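Local coordinates for succinylglutamate desuccinylase (Chromobacterium violaceum, PDB 1YW4), which probably hydrolyses N-succinylglutamate to succinate and glutamate with the aid of one zinc ion per subunit, the last step of arginine degradation by the AST pathway, at residues 174-188 with 247-259. Sequence-based numbering, arbitrary orientation.
Sequences REQLAWLQRCGIEAV and VPDLDEDKLPLFR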
loop_
_atom_site.group_PDB
_atom_site.type_symbol
_atom_site.label_atom_id
_atom_site.label_comp_id
_atom_site.label_asym_id
_atom_site.label_seq_id
_atom_site.Cartn_x
_atom_site.Cartn_y
_atom_site.Cartn_z
ATOM N N ARG A 174 -6.983 2.718 15.588
ATOM C CA ARG A 174 -8.270 2.432 14.969
ATOM C C ARG A 174 -9.463 2.768 15.853
ATOM O O ARG A 174 -10.598 2.810 15.383
ATOM C CB ARG A 174 -8.318 0.968 14.527
ATOM C CG ARG A 174 -7.767 -0.016 15.537
ATOM C CD ARG A 174 -7.440 -1.317 14.840
ATOM N NE ARG A 174 -8.618 -1.881 14.183
ATOM C CZ ARG A 174 -8.572 -2.625 13.083
ATOM N NH1 ARG A 174 -7.404 -2.890 12.512
ATOM N NH2 ARG A 174 -9.692 -3.108 12.556
ATOM N N GLU A 175 -9.204 3.016 17.132
ATOM C CA GLU A 175 -10.272 3.376 18.057
ATOM C C GLU A 175 -10.799 4.752 17.620
ATOM O O GLU A 175 -11.999 5.021 17.679
ATOM C CB GLU A 175 -9.721 3.442 19.484
ATOM C CG GLU A 175 -10.736 3.115 20.563
ATOM C CD GLU A 175 -11.944 4.014 20.510
ATOM O OE1 GLU A 175 -11.781 5.235 20.716
ATOM O OE2 GLU A 175 -13.058 3.500 20.261
ATOM N N GLN A 176 -9.892 5.616 17.171
ATOM C CA GLN A 176 -10.274 6.947 16.713
ATOM C C GLN A 176 -10.883 6.872 15.318
ATOM O O GLN A 176 -11.788 7.636 14.983
ATOM C CB GLN A 176 -9.065 7.884 16.716
ATOM C CG GLN A 176 -8.780 8.489 18.083
ATOM C CD GLN A 176 -9.902 9.403 18.547
ATOM O OE1 GLN A 176 -10.192 10.422 17.911
ATOM N NE2 GLN A 176 -10.542 9.044 19.656
ATOM N N LEU A 177 -10.382 5.952 14.503
ATOM C CA LEU A 177 -10.918 5.778 13.161
ATOM C C LEU A 177 -12.376 5.371 13.295
ATOM O O LEU A 177 -13.217 5.736 12.474
ATOM C CB LEU A 177 -10.140 4.694 12.409
ATOM C CG LEU A 177 -8.748 5.103 11.933
ATOM C CD1 LEU A 177 -8.038 3.920 11.287
ATOM C CD2 LEU A 177 -8.880 6.251 10.948
ATOM N N ALA A 178 -12.673 4.618 14.348
ATOM C CA ALA A 178 -14.034 4.165 14.593
ATOM C C ALA A 178 -14.917 5.362 14.923
ATOM O O ALA A 178 -15.986 5.538 14.335
ATOM C CB ALA A 178 -14.049 3.165 15.738
ATOM N N TRP A 179 -14.457 6.188 15.859
ATOM C CA TRP A 179 -15.201 7.378 16.272
ATOM C C TRP A 179 -15.459 8.280 15.072
ATOM O O TRP A 179 -16.536 8.862 14.932
ATOM C CB TRP A 179 -14.407 8.164 17.309
ATOM C CG TRP A 179 -15.164 9.303 17.905
ATOM C CD1 TRP A 179 -16.058 9.241 18.930
ATOM C CD2 TRP A 179 -15.066 10.685 17.540
ATOM N NE1 TRP A 179 -16.520 10.499 19.238
ATOM C CE2 TRP A 179 -15.926 11.405 18.398
ATOM C CE3 TRP A 179 -14.334 11.386 16.572
ATOM C CZ2 TRP A 179 -16.072 12.798 18.320
ATOM C CZ3 TRP A 179 -14.480 12.771 16.495
ATOM C CH2 TRP A 179 -15.343 13.461 17.367
ATOM N N LEU A 180 -14.447 8.414 14.223
ATOM C CA LEU A 180 -14.563 9.235 13.030
ATOM C C LEU A 180 -15.604 8.630 12.095
ATOM O O LEU A 180 -16.471 9.337 11.570
ATOM C CB LEU A 180 -13.211 9.329 12.316
ATOM C CG LEU A 180 -12.120 10.091 13.073
ATOM C CD1 LEU A 180 -10.791 9.967 12.335
ATOM C CD2 LEU A 180 -12.527 11.554 13.211
ATOM N N GLN A 181 -15.522 7.317 11.903
ATOM C CA GLN A 181 -16.456 6.608 11.032
ATOM C C GLN A 181 -17.887 6.868 11.487
ATOM O O GLN A 181 -18.707 7.374 10.721
ATOM C CB GLN A 181 -16.179 5.102 11.058
ATOM C CG GLN A 181 -16.955 4.319 10.015
ATOM C CD GLN A 181 -16.774 2.824 10.162
ATOM O OE1 GLN A 181 -16.969 2.069 9.209
ATOM N NE2 GLN A 181 -16.411 2.386 11.362
ATOM N N ARG A 182 -18.187 6.511 12.730
ATOM C CA ARG A 182 -19.522 6.735 13.265
ATOM C C ARG A 182 -19.642 8.195 13.685
ATOM O O ARG A 182 -19.994 8.507 14.821
ATOM C CB ARG A 182 -19.793 5.808 14.458
ATOM C CG ARG A 182 -20.278 4.412 14.065
ATOM C CD ARG A 182 -19.171 3.565 13.448
ATOM N NE ARG A 182 -19.688 2.460 12.638
ATOM C CZ ARG A 182 -20.465 1.477 13.089
ATOM N NH1 ARG A 182 -20.838 1.441 14.362
ATOM N NH2 ARG A 182 -20.871 0.521 12.261
ATOM N N CYS A 183 -19.331 9.084 12.750
ATOM C CA CYS A 183 -19.391 10.519 12.985
ATOM C C CYS A 183 -19.750 11.212 11.677
ATOM O O CYS A 183 -20.240 12.343 11.666
ATOM C CB CYS A 183 -18.034 11.016 13.476
ATOM S SG CYS A 183 -17.825 12.794 13.445
ATOM N N GLY A 184 -19.493 10.520 10.573
ATOM C CA GLY A 184 -19.789 11.070 9.267
ATOM C C GLY A 184 -18.620 10.955 8.308
ATOM O O GLY A 184 -18.814 10.952 7.095
ATOM N N ILE A 185 -17.403 10.870 8.843
ATOM C CA ILE A 185 -16.221 10.752 7.997
ATOM C C ILE A 185 -16.416 9.541 7.093
ATOM O O ILE A 185 -16.751 8.456 7.567
ATOM C CB ILE A 185 -14.943 10.557 8.840
ATOM C CG1 ILE A 185 -14.824 11.685 9.872
ATOM C CG2 ILE A 185 -13.725 10.542 7.936
ATOM C CD1 ILE A 185 -14.807 13.080 9.256
ATOM N N GLU A 186 -16.198 9.728 5.794
ATOM C CA GLU A 186 -16.386 8.661 4.822
ATOM C C GLU A 186 -15.074 8.134 4.254
ATOM O O GLU A 186 -15.071 7.174 3.484
ATOM C CB GLU A 186 -17.275 9.161 3.677
ATOM C CG GLU A 186 -18.545 9.863 4.142
ATOM C CD GLU A 186 -19.345 10.453 2.995
ATOM O OE1 GLU A 186 -20.289 11.227 3.264
ATOM O OE2 GLU A 186 -19.037 10.144 1.825
ATOM N N ALA A 187 -13.964 8.762 4.633
ATOM C CA ALA A 187 -12.651 8.354 4.150
ATOM C C ALA A 187 -11.540 9.019 4.951
ATOM O O ALA A 187 -11.727 10.105 5.504
ATOM C CB ALA A 187 -12.507 8.704 2.673
ATOM N N VAL A 188 -10.384 8.364 5.008
ATOM C CA VAL A 188 -9.244 8.901 5.741
ATOM C C VAL A 188 -7.967 8.848 4.906
ATOM O O VAL A 188 -7.638 7.820 4.315
ATOM C CB VAL A 188 -8.994 8.123 7.055
ATOM C CG1 VAL A 188 -7.872 8.790 7.844
ATOM C CG2 VAL A 188 -10.261 8.068 7.879
ATOM N N VAL A 247 -16.936 3.378 21.645
ATOM C CA VAL A 247 -17.194 3.549 20.221
ATOM C C VAL A 247 -17.584 2.186 19.650
ATOM O O VAL A 247 -16.953 1.179 19.965
ATOM C CB VAL A 247 -15.935 4.070 19.489
ATOM C CG1 VAL A 247 -16.258 4.357 18.029
ATOM C CG2 VAL A 247 -15.413 5.325 20.178
ATOM N N PRO A 248 -18.629 2.141 18.802
ATOM C CA PRO A 248 -19.116 0.903 18.182
ATOM C C PRO A 248 -18.130 0.252 17.218
ATOM O O PRO A 248 -18.439 0.045 16.044
ATOM C CB PRO A 248 -20.399 1.352 17.486
ATOM C CG PRO A 248 -20.083 2.761 17.104
ATOM C CD PRO A 248 -19.439 3.289 18.363
ATOM N N ASP A 249 -16.946 -0.068 17.729
ATOM C CA ASP A 249 -15.894 -0.702 16.946
ATOM C C ASP A 249 -15.645 0.014 15.620
ATOM O O ASP A 249 -16.237 1.059 15.348
ATOM C CB ASP A 249 -16.247 -2.166 16.687
ATOM C CG ASP A 249 -15.026 -3.015 16.410
ATOM O OD1 ASP A 249 -15.190 -4.225 16.154
ATOM O OD2 ASP A 249 -13.900 -2.472 16.455
ATOM N N LEU A 250 -14.768 -0.553 14.798
ATOM C CA LEU A 250 -14.428 0.042 13.510
ATOM C C LEU A 250 -14.379 -0.990 12.389
ATOM O O LEU A 250 -13.465 -1.812 12.331
ATOM C CB LEU A 250 -13.076 0.767 13.613
ATOM C CG LEU A 250 -12.418 1.428 12.391
ATOM C CD1 LEU A 250 -11.625 0.409 11.610
ATOM C CD2 LEU A 250 -13.471 2.090 11.523
ATOM N N ASP A 251 -15.368 -0.944 11.504
ATOM C CA ASP A 251 -15.423 -1.864 10.375
ATOM C C ASP A 251 -14.622 -1.263 9.228
ATOM O O ASP A 251 -15.164 -0.563 8.372
ATOM C CB ASP A 251 -16.873 -2.094 9.940
ATOM C CG ASP A 251 -16.980 -2.984 8.716
ATOM O OD1 ASP A 251 -16.347 -4.064 8.706
ATOM O OD2 ASP A 251 -17.701 -2.607 7.767
ATOM N N GLU A 252 -13.324 -1.548 9.224
ATOM C CA GLU A 252 -12.426 -1.024 8.207
ATOM C C GLU A 252 -12.886 -1.283 6.778
ATOM O O GLU A 252 -12.378 -0.670 5.841
ATOM C CB GLU A 252 -11.014 -1.582 8.417
ATOM C CG GLU A 252 -10.884 -3.081 8.263
ATOM C CD GLU A 252 -9.454 -3.557 8.472
ATOM O OE1 GLU A 252 -8.949 -3.456 9.609
ATOM O OE2 GLU A 252 -8.829 -4.029 7.497
ATOM N N ASP A 253 -13.854 -2.179 6.610
ATOM C CA ASP A 253 -14.370 -2.495 5.281
ATOM C C ASP A 253 -15.359 -1.430 4.815
ATOM O O ASP A 253 -15.848 -1.474 3.685
ATOM C CB ASP A 253 -15.055 -3.866 5.278
ATOM C CG ASP A 253 -14.099 -4.997 5.608
ATOM O OD1 ASP A 253 -13.046 -5.099 4.940
ATOM O OD2 ASP A 253 -14.404 -5.786 6.532
ATOM N N LYS A 254 -15.645 -0.471 5.688
ATOM C CA LYS A 254 -16.572 0.606 5.361
ATOM C C LYS A 254 -15.863 1.959 5.306
ATOM O O LYS A 254 -16.379 2.917 4.728
ATOM C CB LYS A 254 -17.702 0.656 6.395
ATOM C CG LYS A 254 -18.720 1.752 6.139
ATOM C CD LYS A 254 -19.831 1.729 7.171
ATOM C CE LYS A 254 -20.894 2.764 6.847
ATOM N NZ LYS A 254 -21.481 2.536 5.497
ATOM N N LEU A 255 -14.680 2.034 5.905
ATOM C CA LEU A 255 -13.918 3.280 5.920
ATOM C C LEU A 255 -12.670 3.157 5.056
ATOM O O LEU A 255 -11.630 2.701 5.512
ATOM C CB LEU A 255 -13.514 3.642 7.353
ATOM C CG LEU A 255 -12.807 4.983 7.578
ATOM C CD1 LEU A 255 -13.748 6.133 7.245
ATOM C CD2 LEU A 255 -12.360 5.079 9.025
ATOM N N PRO A 256 -12.766 3.557 3.785
ATOM C CA PRO A 256 -11.597 3.465 2.905
ATOM C C PRO A 256 -10.459 4.408 3.316
ATOM O O PRO A 256 -10.686 5.569 3.656
ATOM C CB PRO A 256 -12.172 3.791 1.522
ATOM C CG PRO A 256 -13.352 4.669 1.827
ATOM C CD PRO A 256 -13.956 4.036 3.059
ATOM N N LEU A 257 -9.235 3.888 3.294
ATOM C CA LEU A 257 -8.058 4.668 3.650
ATOM C C LEU A 257 -7.207 4.866 2.399
ATOM O O LEU A 257 -7.213 4.026 1.495
ATOM C CB LEU A 257 -7.234 3.935 4.711
ATOM C CG LEU A 257 -7.965 3.443 5.966
ATOM C CD1 LEU A 257 -6.999 2.599 6.788
ATOM C CD2 LEU A 257 -8.481 4.613 6.799
ATOM N N PHE A 258 -6.470 5.971 2.356
ATOM C CA PHE A 258 -5.618 6.276 1.217
ATOM C C PHE A 258 -4.292 6.898 1.643
ATOM O O PHE A 258 -4.155 7.409 2.750
ATOM C CB PHE A 258 -6.327 7.241 0.256
ATOM C CG PHE A 258 -7.646 6.730 -0.274
ATOM C CD1 PHE A 258 -8.825 6.898 0.452
ATOM C CD2 PHE A 258 -7.705 6.069 -1.497
ATOM C CE1 PHE A 258 -10.052 6.415 -0.034
ATOM C CE2 PHE A 258 -8.923 5.582 -1.997
ATOM C CZ PHE A 258 -10.095 5.757 -1.261
ATOM N N ARG A 259 -3.313 6.844 0.750
ATOM C CA ARG A 259 -2.015 7.441 0.997
ATOM C C ARG A 259 -1.545 7.989 -0.341
ATOM O O ARG A 259 -1.989 7.538 -1.405
ATOM C CB ARG A 259 -1.019 6.401 1.525
ATOM C CG ARG A 259 -0.618 5.355 0.499
ATOM C CD ARG A 259 0.345 4.338 1.081
ATOM N NE ARG A 259 0.854 3.438 0.049
ATOM C CZ ARG A 259 1.577 2.350 0.296
ATOM N NH1 ARG A 259 1.877 2.021 1.547
ATOM N NH2 ARG A 259 2.004 1.593 -0.707
#
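L255 reaches from the loop 247-256 into the angle between helix 174-181 and strand 187-190, at the junction of the zinc-dependent catalytic domain with the barrel-sandwich hybrid domain of the AspA/AstE family. Its CB starts toward the helix and strand, and CG, anti to the backbone N (chi1 -175°), carries the fork in between them. CG lies 4.0 Å from V188 CG2; CD1 turns to the backbone between I185 and A187, coming within 3.7 Å of A187 N; CD2 rests 3.6 Å from L177 O, beside L177 CB, L177 CD2 and V188 CG2. A forked leucine suits this corner because one methyl can lie along the 185-187 backbone while the other packs between L177 and V188.

Further back along the loop, L250 lays CB against A178 CB at 3.3 Å, tighter than usual, and its CG faces L177 CB. A small alanine there lets the loop run close to the helix; V247 CG1 also presses on that methyl, while CG2 lies at the edge of the W179 ring, whose other neighbours include Y146 and helix 230-241.

Nearer the helix start, R174 forms a salt bridge with E252: NH2 lies 3.1 Å from OE1, on that oxygen's anti lone pair, and NH1 adds a weak bond. The bend at chi3 (-58°) turns the multiply donating guanidinium toward E252, whose OE2 forms a salt bridge with R329 of the second subunit.

Beyond L255, strand 257-265 joins strand 187-190 in parallel: V188 N donates to P256 O at 3.1 Å, and F258 N returns a bond to V188 O at 2.9 Å. Beside this ladder, L257 CD2 packs 3.6 Å from V188 CB.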